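PDB 2QNU: type VI secretion system-associated protein TagF, which is of undetermined biochemical function but is probably an accessory protein of the type VI secretion system of Pseudomonas aeruginosa. Local coordinates for residues A46-A51 against R209-E214; S35-S40 against Y86-V91. All coordinates share one frame; numbering follows the deposited sequence.

Interaction 1 (A46-A51 against R209-E214); sequences AAWLDA and RFLTGE
L211 does most of the touching here, meeting A51 with the base of its side chain and W48 with its end. Its CB lies 4.0 Å from CB of A51. The backbones are nearest here, CA of A51 and CA of L211 lying 5.4 Å apart. From CB, CG lies beside the backbone N, anti to the carbonyl carbon (chi1 -36°), and chi2 of 170° extends CD1 away from CA to the indole of W48. CD1 comes in obliquely at the pyrrole side, 3.6 Å from NE1 of W48. The same NE1 makes a weak hydrogen bond to S40 OG on helix 23-44, and W48 also stacks its ring on Y52.

Helix 209-212 is a single short turn, closed by the bond from G213 N to R209 O, and the chain leaves it at G213 with positive phi. Within this turn F210, just before L211, packs edge-to-face on W58, and its carbonyl O accepts from W58 NE1. At the end of the helix T212 forms an ST turn: its OG1 accepts from E214 N at 3.0 Å, while its methyl CG2 is left to touch A51 CB at 4.0 Å. The two backbones are joined through one water, which donates to A51 O at 2.6 Å and to L211 O at 2.7 Å, bridging the two carbonyls.

Interaction 2 (S35-S40 against Y86-V91); sequences SGMRAS and YFPLTV
The helical backbone of M37 and the extended backbone of F87 stay well apart, with CA atoms 8.1 Å from each other at the nearest pair, and the M37 side chain spans the gap. This residue is a selenomethionine, with selenium (atom SE) in place of sulfur. Its CB points at the 86-91 segment, and the chain then bends twice, at chi2 (-71°) and chi3 (-79°), folding the CE methyl round toward the backbone of Y86 instead of leaving it extended. The bend puts SE against the CD corner of the P88 ring, 3.8 Å away. CE of M37 lies 3.5 Å from the carbonyl O of Y86. It also comes within 4.1 Å of F87 CA.

P88 packs on the preceding residue as well, its CD 3.6 Å from the plane of the F87 ring and nearer the edge than the centre, and that ring meets F16 edge-to-face. Y86, F87 and P88 form the approach to strand 89-95, which runs between strands 4-7 and 71-77 in the antiparallel sheet, so M37 packs helix 23-44 against the lead-in to an inner strand. Y52 of helix 48-53 touches both M37 and P88. With a selenoether and a methyl facing carbon atoms and one carbonyl oxygen, the contact rests on van der Waals packing and shape.

Interactions 1 and 2 have centres about 12 Å apart and lie on the same side of the chain's centre. Their segments alternate along the sequence: 35-40, 46-51, 86-91, then 209-214. Helices 23-44 and 48-53 follow one another, and between them they tie the two sites together: M37 CE packs 3.6 Å from W48 CZ2, L211 CD1 lies 3.9 Å from S40 CB, and L49 CD1 packs on the Y86 ring. Helix 48-53 thus touches both the lead-in to strand 89-95 and the short helix 209-212 near the C-terminus, bringing the late part of the chain against the TagF N-terminal family region.

Interaction 1 (A46-A51 against R209-E214)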
loop_
_atom_site.group_PDB
_atom_site.type_symbol
_atom_site.label_atom_id
_atom_site.label_comp_id
_atom_site.label_asym_id
_atom_site.label_seq_id
_atom_site.Cartn_x
_atom_site.Cartn_y
_atom_site.Cartn_z
ATOM N N ALA B 46 -0.706 3.387 37.996
ATOM C CA ALA B 46 -0.309 4.739 38.465
ATOM C C ALA B 46 0.392 5.579 37.413
ATOM O O ALA B 46 0.345 6.805 37.471
ATOM C CB ALA B 46 0.601 4.640 39.683
ATOM N N ALA B 47 1.051 4.908 36.476
ATOM C CA ALA B 47 1.757 5.562 35.374
ATOM C C ALA B 47 0.859 6.119 34.266
ATOM O O ALA B 47 1.356 6.798 33.365
ATOM C CB ALA B 47 2.765 4.583 34.771
ATOM N N TRP B 48 -0.440 5.822 34.318
ATOM C CA TRP B 48 -1.337 6.138 33.193
ATOM C C TRP B 48 -1.423 7.642 32.913
ATOM O O TRP B 48 -1.322 8.096 31.738
ATOM C CB TRP B 48 -2.754 5.605 33.465
ATOM C CG TRP B 48 -3.657 5.919 32.303
ATOM C CD1 TRP B 48 -3.726 5.221 31.112
ATOM C CD2 TRP B 48 -4.586 6.992 32.181
ATOM N NE1 TRP B 48 -4.618 5.833 30.263
ATOM C CE2 TRP B 48 -5.172 6.903 30.888
ATOM C CE3 TRP B 48 -4.992 8.024 33.019
ATOM C CZ2 TRP B 48 -6.122 7.799 30.442
ATOM C CZ3 TRP B 48 -5.943 8.932 32.544
ATOM C CH2 TRP B 48 -6.493 8.804 31.281
ATOM N N LEU B 49 -1.656 8.429 33.978
ATOM C CA LEU B 49 -2.039 9.829 33.820
ATOM C C LEU B 49 -0.919 10.692 33.238
ATOM O O LEU B 49 -1.143 11.508 32.344
ATOM C CB LEU B 49 -2.567 10.381 35.121
ATOM C CG LEU B 49 -2.946 11.842 35.098
ATOM C CD1 LEU B 49 -4.108 12.132 34.173
ATOM C CD2 LEU B 49 -3.248 12.287 36.536
ATOM N N ASP B 50 0.290 10.398 33.666
ATOM C CA ASP B 50 1.492 11.020 33.127
ATOM C C ASP B 50 1.718 10.738 31.669
ATOM O O ASP B 50 2.073 11.644 30.878
ATOM C CB ASP B 50 2.703 10.502 33.910
ATOM C CG ASP B 50 2.718 11.007 35.388
ATOM O OD1 ASP B 50 1.828 11.813 35.795
ATOM O OD2 ASP B 50 3.606 10.557 36.165
ATOM N N ALA B 51 1.533 9.476 31.304
ATOM C CA ALA B 51 1.619 9.067 29.869
ATOM C C ALA B 51 0.586 9.762 28.982
ATOM O O ALA B 51 0.927 10.310 27.907
ATOM C CB ALA B 51 1.452 7.535 29.774
ATOM N N ARG B 209 -0.025 2.127 23.385
ATOM C CA ARG B 209 1.122 2.446 22.552
ATOM C C ARG B 209 0.999 3.870 22.015
ATOM O O ARG B 209 2.012 4.521 21.804
ATOM C CB ARG B 209 1.309 1.424 21.373
ATOM C CG ARG B 209 1.906 0.069 21.877
ATOM C CD ARG B 209 1.044 -1.248 21.858
ATOM N NE ARG B 209 1.014 -1.801 20.531
ATOM C CZ ARG B 209 0.548 -2.993 20.116
ATOM N NH1 ARG B 209 0.097 -3.975 20.908
ATOM N NH2 ARG B 209 0.571 -3.196 18.812
ATOM N N PHE B 210 -0.224 4.353 21.854
ATOM C CA PHE B 210 -0.430 5.782 21.494
ATOM C C PHE B 210 0.033 6.742 22.615
ATOM O O PHE B 210 0.154 7.951 22.363
ATOM C CB PHE B 210 -1.902 6.101 21.285
ATOM C CG PHE B 210 -2.495 5.492 20.053
ATOM C CD1 PHE B 210 -1.994 5.800 18.795
ATOM C CD2 PHE B 210 -3.587 4.626 20.159
ATOM C CE1 PHE B 210 -2.590 5.245 17.633
ATOM C CE2 PHE B 210 -4.175 4.039 19.003
ATOM C CZ PHE B 210 -3.649 4.334 17.760
ATOM N N LEU B 211 0.168 6.224 23.841
ATOM C CA LEU B 211 0.537 7.060 25.024
ATOM C C LEU B 211 1.987 6.867 25.374
ATOM O O LEU B 211 2.607 7.799 25.810
ATOM C CB LEU B 211 -0.361 6.852 26.246
ATOM C CG LEU B 211 -1.864 6.598 26.040
ATOM C CD1 LEU B 211 -2.571 6.178 27.333
ATOM C CD2 LEU B 211 -2.588 7.740 25.417
ATOM N N THR B 212 2.558 5.687 25.141
ATOM C CA THR B 212 3.887 5.451 25.577
ATOM C C THR B 212 4.860 5.149 24.479
ATOM O O THR B 212 6.067 5.218 24.712
ATOM C CB THR B 212 3.927 4.273 26.568
ATOM O OG1 THR B 212 3.712 3.050 25.863
ATOM C CG2 THR B 212 2.872 4.443 27.601
ATOM N N GLY B 213 4.370 4.807 23.293
ATOM C CA GLY B 213 5.244 4.269 22.247
ATOM C C GLY B 213 5.959 2.960 22.602
ATOM O O GLY B 213 6.859 2.523 21.897
ATOM N N GLU B 214 5.571 2.319 23.677
ATOM C CA GLU B 214 6.298 1.153 24.116
ATOM C C GLU B 214 5.823 -0.110 23.396
ATOM O O GLU B 214 4.701 -0.192 22.977
ATOM C CB GLU B 214 6.144 1.006 25.612
ATOM C CG GLU B 214 6.751 2.177 26.397
ATOM C CD GLU B 214 6.521 2.050 27.893
ATOM O OE1 GLU B 214 5.749 1.136 28.337
ATOM O OE2 GLU B 214 7.097 2.890 28.651
HETATM O O HOH W 1 3.340 10.087 26.937
#

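Interaction 2 (S35-S40 against Y86-V91)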
loop_
_atom_site.group_PDB
_atom_site.type_symbol
_atom_site.label_atom_id
_atom_site.label_comp_id
_atom_site.label_asym_id
_atom_site.label_seq_id
_atom_site.Cartn_x
_atom_site.Cartn_y
_atom_site.Cartn_z
ATOM N N SER B 35 -12.866 1.684 25.364
ATOM C CA SER B 35 -12.228 0.363 25.562
ATOM C C SER B 35 -10.736 0.526 25.703
ATOM O O SER B 35 -10.085 -0.153 26.511
ATOM C CB SER B 35 -12.490 -0.576 24.326
ATOM O OG SER B 35 -13.870 -0.638 24.004
ATOM N N GLY B 36 -10.197 1.392 24.856
ATOM C CA GLY B 36 -8.786 1.720 24.829
ATOM C C GLY B 36 -8.349 2.402 26.119
ATOM O O GLY B 36 -7.243 2.153 26.608
HETATM N N MSE B 37 -9.190 3.318 26.613
HETATM C CA MSE B 37 -8.877 4.126 27.775
HETATM C C MSE B 37 -8.781 3.175 28.962
HETATM O O MSE B 37 -7.784 3.129 29.645
HETATM C CB MSE B 37 -9.970 5.184 28.022
HETATM C CG MSE B 37 -10.001 6.368 27.014
HETATM SE SE MSE B 37 -8.436 7.639 27.231
HETATM C CE MSE B 37 -9.267 8.516 28.789
ATOM N N ARG B 38 -9.822 2.376 29.136
ATOM C CA ARG B 38 -9.907 1.358 30.181
ATOM C C ARG B 38 -8.751 0.362 30.088
ATOM O O ARG B 38 -8.093 0.104 31.095
ATOM C CB ARG B 38 -11.266 0.710 30.085
ATOM C CG ARG B 38 -11.631 -0.307 31.168
ATOM C CD ARG B 38 -11.818 0.357 32.563
ATOM N NE ARG B 38 -10.590 0.195 33.340
ATOM C CZ ARG B 38 -10.042 1.120 34.118
ATOM N NH1 ARG B 38 -10.613 2.318 34.310
ATOM N NH2 ARG B 38 -8.911 0.833 34.744
ATOM N N ALA B 39 -8.434 -0.180 28.917
ATOM C CA ALA B 39 -7.301 -1.122 28.855
ATOM C C ALA B 39 -5.962 -0.444 29.160
ATOM O O ALA B 39 -5.171 -0.975 29.916
ATOM C CB ALA B 39 -7.226 -1.835 27.502
ATOM N N SER B 40 -5.711 0.736 28.581
ATOM C CA SER B 40 -4.452 1.502 28.874
ATOM C C SER B 40 -4.359 1.792 30.375
ATOM O O SER B 40 -3.321 1.560 30.990
ATOM C CB SER B 40 -4.394 2.783 28.058
ATOM O OG SER B 40 -5.506 3.598 28.419
ATOM N N TYR B 86 -11.191 12.648 32.404
ATOM C CA TYR B 86 -10.365 12.485 31.189
ATOM C C TYR B 86 -11.062 11.788 30.005
ATOM O O TYR B 86 -11.597 10.691 30.146
ATOM C CB TYR B 86 -9.075 11.749 31.567
ATOM C CG TYR B 86 -8.309 12.515 32.605
ATOM C CD1 TYR B 86 -7.660 13.694 32.246
ATOM C CD2 TYR B 86 -8.284 12.107 33.959
ATOM C CE1 TYR B 86 -6.980 14.444 33.159
ATOM C CE2 TYR B 86 -7.610 12.849 34.891
ATOM C CZ TYR B 86 -6.952 14.029 34.485
ATOM O OH TYR B 86 -6.262 14.835 35.349
ATOM N N PHE B 87 -11.063 12.433 28.829
ATOM C CA PHE B 87 -11.450 11.800 27.584
ATOM C C PHE B 87 -10.883 12.563 26.416
ATOM O O PHE B 87 -10.846 13.789 26.456
ATOM C CB PHE B 87 -12.969 11.773 27.441
ATOM C CG PHE B 87 -13.447 10.716 26.556
ATOM C CD1 PHE B 87 -13.542 9.388 27.021
ATOM C CD2 PHE B 87 -13.813 10.997 25.210
ATOM C CE1 PHE B 87 -14.004 8.404 26.187
ATOM C CE2 PHE B 87 -14.282 10.006 24.400
ATOM C CZ PHE B 87 -14.364 8.711 24.881
ATOM N N PRO B 88 -10.397 11.860 25.362
ATOM C CA PRO B 88 -9.850 12.603 24.225
ATOM C C PRO B 88 -10.835 13.532 23.540
ATOM O O PRO B 88 -12.026 13.406 23.684
ATOM C CB PRO B 88 -9.428 11.494 23.260
ATOM C CG PRO B 88 -9.102 10.386 24.099
ATOM C CD PRO B 88 -10.115 10.423 25.239
ATOM N N LEU B 89 -10.294 14.467 22.794
ATOM C CA LEU B 89 -11.109 15.355 21.936
ATOM C C LEU B 89 -10.688 15.065 20.509
ATOM O O LEU B 89 -9.506 15.054 20.166
ATOM C CB LEU B 89 -10.808 16.814 22.248
ATOM C CG LEU B 89 -11.499 17.912 21.391
ATOM C CD1 LEU B 89 -12.982 17.875 21.597
ATOM C CD2 LEU B 89 -10.978 19.236 21.836
ATOM N N THR B 90 -11.665 14.847 19.668
ATOM C CA THR B 90 -11.395 14.489 18.304
ATOM C C THR B 90 -12.075 15.479 17.418
ATOM O O THR B 90 -13.205 15.796 17.666
ATOM C CB THR B 90 -11.985 13.052 18.001
ATOM O OG1 THR B 90 -11.484 12.139 18.956
ATOM C CG2 THR B 90 -11.603 12.576 16.620
ATOM N N VAL B 91 -11.365 15.946 16.401
ATOM C CA VAL B 91 -11.982 16.591 15.232
ATOM C C VAL B 91 -11.891 15.591 14.048
ATOM O O VAL B 91 -10.805 15.052 13.744
ATOM C CB VAL B 91 -11.255 17.882 14.903
ATOM C CG1 VAL B 91 -11.741 18.498 13.564
ATOM C CG2 VAL B 91 -11.400 18.863 16.086
#